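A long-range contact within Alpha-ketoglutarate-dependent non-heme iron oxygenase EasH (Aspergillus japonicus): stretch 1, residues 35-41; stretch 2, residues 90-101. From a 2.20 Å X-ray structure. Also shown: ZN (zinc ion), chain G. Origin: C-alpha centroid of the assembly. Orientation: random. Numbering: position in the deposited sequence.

Stretch 1 35-41: VIEGFMS
Stretch 2 90-101: ELMNDELLHGLC

What backbone framework brings the two stretches together? Stretch 1 leaves a strand at residues 35-37 and bends through a type II beta turn from Ile36 to Phe39, with Gly38 at phi/psi 70/40, a positive phi that favours glycine. Phe39 (-59/-48) and Met40 (-112/145) follow, and Ser41 caps a helix that starts just past the stretch. Stretch 2 comes from one helix, makes a type I turn from Leu91 to Asp94, and enters a second helix that runs from Glu95 through Cys101 and beyond. The nearest CA pairs are Met40 with Leu91, 8.9 Å between their CA atoms, and Phe39 with Leu96, 8.6 Å between theirs. As stretch 2 advances, its partners therefore step back through stretch 1, from Met40 to Phe39 and then Ile36. At such spacing side chains alone make the contact; no hydrogen bond crosses it, and 285 Å² is buried in total.

What does the beginning of stretch 2 contribute? Leu91 (chi1 m, chi2 t) has its CA-to-CB bond sideways, yet its end comes nearer, and CD2 lies 4.1 Å from SD of Met40. Met40, with chi angles m, t and p, does likewise from its own side, so two flexible apolar side chains meet near their tips. The turn that follows is closed by Asp94 N donating to Leu91 O at 3.2 Å; just before it, Asn93 N makes a weak bond to Glu90 O at 3.4 Å. His98, a residue of the second helix, reaches back to the turn: its NE2 donates to Met92 O at 2.8 Å, nearly straight at 168°.

How does Asp94 serve both the helix and the contact? Its chi1 is t (-167°), with chi2 at -106°; the residue occupies the N-cap position, and its side chain makes the capping bonds. OD1 accepts from Leu97 N at 3.2 Å and, weakly, from Leu96 N at 3.3 Å, giving a partner to amides at the start of the helix, where no earlier helical carbonyl is available. The same OD1 lies 4.0 Å from Phe39 CE1, oblique to the ring, a van der Waals approach by an oxygen already engaged in capping.

Which helical side chains complete the packing? Leu96 (chi1 t, chi2 p) points toward stretch 1, and its CD2 serves two partners: it is 4.2 Å from Phe39 CD1, at the ring edge near the ring plane, and 4.2 Å from Ile36 CG2. Phe39 has chi1 t and chi2 67°; its CA-to-CB bond is sideways, but the ring carries its end nearer, and it has the largest area covered by the other stretch. One turn on, Leu100 (m, t) also points toward stretch 1, placing CD1 4.3 Å from CD1 of Ile36 (m, t). The i to i+4 spacing puts Leu96 and Leu100 on one helical side, where Ile36 can touch both; Leu100 N bonds to Leu96 O at 3.1 Å.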

ATOM      1  N   VAL A  35      -5.929  -3.464 -27.527  1.00 31.31           N
ATOM      2  CA  VAL A  35      -6.134  -2.057 -27.902  1.00 33.76           C
ATOM      3  C   VAL A  35      -7.631  -1.698 -27.809  1.00 36.09           C
ATOM      4  O   VAL A  35      -8.482  -2.350 -28.422  1.00 40.18           O
ATOM      5  CB  VAL A  35      -5.587  -1.760 -29.309  1.00 35.81           C
ATOM      6  CG1 VAL A  35      -5.910  -0.324 -29.722  1.00 38.22           C
ATOM      7  CG2 VAL A  35      -4.079  -2.030 -29.369  1.00 34.87           C
ATOM      8  N   ILE A  36      -7.939  -0.689 -26.998  1.00 35.00           N
ATOM      9  CA  ILE A  36      -9.279  -0.114 -26.919  1.00 37.78           C
ATOM     10  C   ILE A  36      -9.352   1.069 -27.883  1.00 37.79           C
ATOM     11  O   ILE A  36      -8.749   2.112 -27.632  1.00 37.76           O
ATOM     12  CB  ILE A  36      -9.651   0.353 -25.490  1.00 38.36           C
ATOM     13  CG1 ILE A  36      -9.420  -0.755 -24.460  1.00 40.51           C
ATOM     14  CG2 ILE A  36     -11.105   0.773 -25.429  1.00 40.75           C
ATOM     15  CD1 ILE A  36      -9.703  -0.361 -23.024  1.00 40.98           C
ATOM     16  N   GLU A  37     -10.107   0.910 -28.965  1.00 41.06           N
ATOM     17  CA  GLU A  37     -10.350   2.007 -29.901  1.00 46.09           C
ATOM     18  C   GLU A  37     -11.293   3.006 -29.256  1.00 45.96           C
ATOM     19  O   GLU A  37     -12.371   2.637 -28.768  1.00 43.71           O
ATOM     20  CB  GLU A  37     -10.946   1.523 -31.234  1.00 46.90           C
ATOM     21  CG  GLU A  37      -9.993   0.715 -32.102  1.00 50.63           C
ATOM     22  CD  GLU A  37      -8.786   1.505 -32.584  1.00 54.72           C
ATOM     23  OE1 GLU A  37      -8.921   2.706 -32.878  1.00 69.08           O
ATOM     24  OE2 GLU A  37      -7.695   0.914 -32.677  1.00 50.38           O
ATOM     25  N   GLY A  38     -10.860   4.265 -29.225  1.00 44.31           N
ATOM     26  CA  GLY A  38     -11.682   5.351 -28.720  1.00 44.49           C
ATOM     27  C   GLY A  38     -11.899   5.302 -27.232  1.00 43.39           C
ATOM     28  O   GLY A  38     -12.999   5.575 -26.765  1.00 45.04           O
ATOM     29  N   PHE A  39     -10.860   4.943 -26.477  1.00 41.43           N
ATOM     30  CA  PHE A  39     -10.957   4.961 -25.013  1.00 40.67           C
ATOM     31  C   PHE A  39     -11.308   6.376 -24.543  1.00 41.53           C
ATOM     32  O   PHE A  39     -12.203   6.562 -23.735  1.00 41.92           O
ATOM     33  CB  PHE A  39      -9.649   4.455 -24.375  1.00 37.51           C
ATOM     34  CG  PHE A  39      -9.630   4.553 -22.876  1.00 38.67           C
ATOM     35  CD1 PHE A  39     -10.490   3.768 -22.106  1.00 39.66           C
ATOM     36  CD2 PHE A  39      -8.773   5.449 -22.231  1.00 39.68           C
ATOM     37  CE1 PHE A  39     -10.496   3.873 -20.727  1.00 39.84           C
ATOM     38  CE2 PHE A  39      -8.768   5.555 -20.853  1.00 39.25           C
ATOM     39  CZ  PHE A  39      -9.636   4.774 -20.102  1.00 41.33           C
ATOM     40  N   MET A  40     -10.577   7.358 -25.071  1.00 44.76           N
ATOM     41  CA  MET A  40     -10.912   8.766 -24.939  1.00 45.46           C
ATOM     42  C   MET A  40     -11.313   9.271 -26.311  1.00 47.08           C
ATOM     43  O   MET A  40     -10.775   8.820 -27.326  1.00 46.17           O
ATOM     44  CB  MET A  40      -9.710   9.551 -24.423  1.00 48.70           C
ATOM     45  CG  MET A  40      -9.377   9.262 -22.963  1.00 48.35           C
ATOM     46  SD  MET A  40      -7.875  10.093 -22.397  1.00 54.53           S
ATOM     47  CE  MET A  40      -8.271  11.829 -22.603  1.00 59.07           C
ATOM     48  N   SER A  41     -12.268  10.194 -26.353  1.00 48.68           N
ATOM     49  CA  SER A  41     -12.638  10.861 -27.611  1.00 53.18           C
ATOM     50  C   SER A  41     -11.571  11.870 -28.039  1.00 54.63           C
ATOM     51  O   SER A  41     -10.701  12.261 -27.246  1.00 53.23           O
ATOM     52  CB  SER A  41     -13.974  11.590 -27.465  1.00 55.89           C
ATOM     53  OG  SER A  41     -13.864  12.619 -26.499  1.00 57.24           O
ATOM     54  N   GLU A  90     -13.462  13.265 -15.198  1.00 60.33           N
ATOM     55  CA  GLU A  90     -13.884  12.413 -16.313  1.00 59.76           C
ATOM     56  C   GLU A  90     -13.250  11.024 -16.219  1.00 56.06           C
ATOM     57  O   GLU A  90     -13.959  10.028 -16.171  1.00 57.91           O
ATOM     58  CB  GLU A  90     -13.594  13.093 -17.662  1.00 63.18           C
ATOM     59  CG  GLU A  90     -14.137  14.527 -17.727  1.00 68.02           C
ATOM     60  CD  GLU A  90     -14.186  15.156 -19.125  1.00 69.63           C
ATOM     61  OE1 GLU A  90     -14.377  14.447 -20.141  1.00 71.64           O
ATOM     62  OE2 GLU A  90     -14.055  16.394 -19.206  1.00 71.38           O
ATOM     63  N   LEU A  91     -11.927  10.959 -16.138  1.00 55.36           N
ATOM     64  CA  LEU A  91     -11.215   9.671 -16.126  1.00 51.14           C
ATOM     65  C   LEU A  91     -11.387   8.866 -14.828  1.00 48.98           C
ATOM     66  O   LEU A  91     -11.593   7.644 -14.876  1.00 45.63           O
ATOM     67  CB  LEU A  91      -9.733   9.869 -16.414  1.00 52.04           C
ATOM     68  CG  LEU A  91      -9.445  10.445 -17.796  1.00 54.13           C
ATOM     69  CD1 LEU A  91      -7.966  10.793 -17.897  1.00 54.06           C
ATOM     70  CD2 LEU A  91      -9.859   9.473 -18.900  1.00 54.94           C
ATOM     71  N   MET A  92     -11.316   9.533 -13.680  1.00 48.26           N
ATOM     72  CA  MET A  92     -11.494   8.846 -12.406  1.00 48.88           C
ATOM     73  C   MET A  92     -12.948   8.414 -12.128  1.00 51.74           C
ATOM     74  O   MET A  92     -13.175   7.681 -11.158  1.00 49.85           O
ATOM     75  CB  MET A  92     -10.934   9.672 -11.237  1.00 51.25           C
ATOM     76  CG  MET A  92      -9.410   9.746 -11.182  1.00 51.78           C
ATOM     77  SD  MET A  92      -8.566   8.139 -11.167  1.00 53.23           S
ATOM     78  CE  MET A  92      -8.210   7.897 -12.913  1.00 55.04           C
ATOM     79  N   ASN A  93     -13.909   8.836 -12.963  1.00 50.78           N
ATOM     80  CA  ASN A  93     -15.285   8.337 -12.898  1.00 51.65           C
ATOM     81  C   ASN A  93     -15.709   7.528 -14.127  1.00 53.08           C
ATOM     82  O   ASN A  93     -16.892   7.241 -14.300  1.00 54.03           O
ATOM     83  CB  ASN A  93     -16.230   9.520 -12.731  1.00 52.52           C
ATOM     84  CG  ASN A  93     -16.036  10.222 -11.416  1.00 52.27           C
ATOM     85  OD1 ASN A  93     -16.349   9.662 -10.347  1.00 50.95           O
ATOM     86  ND2 ASN A  93     -15.517  11.447 -11.472  1.00 53.49           N
ATOM     87  N   ASP A  94     -14.766   7.157 -14.986  1.00 52.39           N
ATOM     88  CA  ASP A  94     -15.102   6.464 -16.230  1.00 54.63           C
ATOM     89  C   ASP A  94     -15.636   5.044 -15.969  1.00 53.88           C
ATOM     90  O   ASP A  94     -14.940   4.204 -15.398  1.00 52.52           O
ATOM     91  CB  ASP A  94     -13.879   6.389 -17.144  1.00 57.57           C
ATOM     92  CG  ASP A  94     -14.233   5.976 -18.548  1.00 63.04           C
ATOM     93  OD1 ASP A  94     -13.958   4.823 -18.929  1.00 63.07           O
ATOM     94  OD2 ASP A  94     -14.825   6.793 -19.281  1.00 80.97           O
ATOM     95  N   GLU A  95     -16.867   4.787 -16.408  1.00 52.82           N
ATOM     96  CA  GLU A  95     -17.506   3.483 -16.221  1.00 51.91           C
ATOM     97  C   GLU A  95     -16.755   2.312 -16.832  1.00 47.05           C
ATOM     98  O   GLU A  95     -16.742   1.245 -16.244  1.00 44.28           O
ATOM     99  CB  GLU A  95     -18.961   3.509 -16.708  1.00 56.83           C
ATOM    100  CG  GLU A  95     -19.859   4.105 -15.627  1.00 61.23           C
ATOM    101  CD  GLU A  95     -21.140   4.746 -16.129  1.00 64.41           C
ATOM    102  OE1 GLU A  95     -21.065   5.689 -16.944  1.00 66.64           O
ATOM    103  OE2 GLU A  95     -22.229   4.336 -15.665  1.00 72.33           O
ATOM    104  N   LEU A  96     -16.128   2.494 -17.986  1.00 46.12           N
ATOM    105  CA  LEU A  96     -15.352   1.409 -18.578  1.00 45.36           C
ATOM    106  C   LEU A  96     -14.104   1.078 -17.730  1.00 44.45           C
ATOM    107  O   LEU A  96     -13.821  -0.088 -17.478  1.00 43.94           O
ATOM    108  CB  LEU A  96     -14.963   1.711 -20.032  1.00 45.69           C
ATOM    109  CG  LEU A  96     -14.096   0.636 -20.695  1.00 44.69           C
ATOM    110  CD1 LEU A  96     -14.835  -0.687 -20.699  1.00 46.09           C
ATOM    111  CD2 LEU A  96     -13.710   1.023 -22.105  1.00 44.41           C
ATOM    112  N   LEU A  97     -13.379   2.102 -17.290  1.00 45.01           N
ATOM    113  CA  LEU A  97     -12.223   1.900 -16.421  1.00 44.67           C
ATOM    114  C   LEU A  97     -12.620   1.109 -15.176  1.00 43.28           C
ATOM    115  O   LEU A  97     -11.981   0.134 -14.820  1.00 43.16           O
ATOM    116  CB  LEU A  97     -11.601   3.247 -16.023  1.00 46.10           C
ATOM    117  CG  LEU A  97     -10.326   3.270 -15.163  1.00 46.65           C
ATOM    118  CD1 LEU A  97      -9.423   4.439 -15.572  1.00 47.76           C
ATOM    119  CD2 LEU A  97     -10.637   3.320 -13.674  1.00 46.92           C
ATOM    120  N   HIS A  98     -13.690   1.532 -14.530  1.00 45.04           N
ATOM    121  CA  HIS A  98     -14.131   0.892 -13.304  1.00 45.39           C
ATOM    122  C   HIS A  98     -14.673  -0.518 -13.514  1.00 44.04           C
ATOM    123  O   HIS A  98     -14.447  -1.379 -12.681  1.00 42.75           O
ATOM    124  CB  HIS A  98     -15.146   1.772 -12.590  1.00 48.76           C
ATOM    125  CG  HIS A  98     -14.533   2.983 -11.981  1.00 50.02           C
ATOM    126  ND1 HIS A  98     -13.720   2.915 -10.874  1.00 50.52           N
ATOM    127  CD2 HIS A  98     -14.575   4.283 -12.343  1.00 53.05           C
ATOM    128  CE1 HIS A  98     -13.299   4.127 -10.564  1.00 50.01           C
ATOM    129  NE2 HIS A  98     -13.802   4.973 -11.441  1.00 52.58           N
ATOM    130  N   GLY A  99     -15.360  -0.764 -14.625  1.00 44.50           N
ATOM    131  CA  GLY A  99     -15.832  -2.120 -14.946  1.00 44.19           C
ATOM    132  C   GLY A  99     -14.688  -3.113 -15.083  1.00 41.98           C
ATOM    133  O   GLY A  99     -14.762  -4.220 -14.560  1.00 40.45           O
ATOM    134  N   LEU A 100     -13.629  -2.696 -15.773  1.00 39.74           N
ATOM    135  CA  LEU A 100     -12.446  -3.533 -15.983  1.00 38.48           C
ATOM    136  C   LEU A 100     -11.654  -3.760 -14.696  1.00 38.00           C
ATOM    137  O   LEU A 100     -11.204  -4.884 -14.440  1.00 37.72           O
ATOM    138  CB  LEU A 100     -11.538  -2.931 -17.059  1.00 37.55           C
ATOM    139  CG  LEU A 100     -12.112  -2.957 -18.471  1.00 38.46           C
ATOM    140  CD1 LEU A 100     -11.431  -1.942 -19.378  1.00 38.29           C
ATOM    141  CD2 LEU A 100     -12.018  -4.339 -19.066  1.00 38.57           C
ATOM    142  N   CYS A 101     -11.501  -2.711 -13.888  1.00 37.30           N
ATOM    143  CA  CYS A 101     -10.827  -2.839 -12.593  1.00 36.76           C
ATOM    144  C   CYS A 101     -11.586  -3.769 -11.633  1.00 38.33           C
ATOM    145  O   CYS A 101     -10.960  -4.582 -10.951  1.00 35.68           O
ATOM    146  CB  CYS A 101     -10.601  -1.471 -11.955  1.00 36.34           C
ATOM    147  SG  CYS A 101      -9.411  -0.428 -12.848  1.00 35.33           S
TER
HETATM  148 ZN    ZN G 305      -7.434   3.390 -34.001  1.00 51.58          ZN
HETATM  149  O   HOH W   1      -8.351   5.140 -34.236  1.00 53.05           O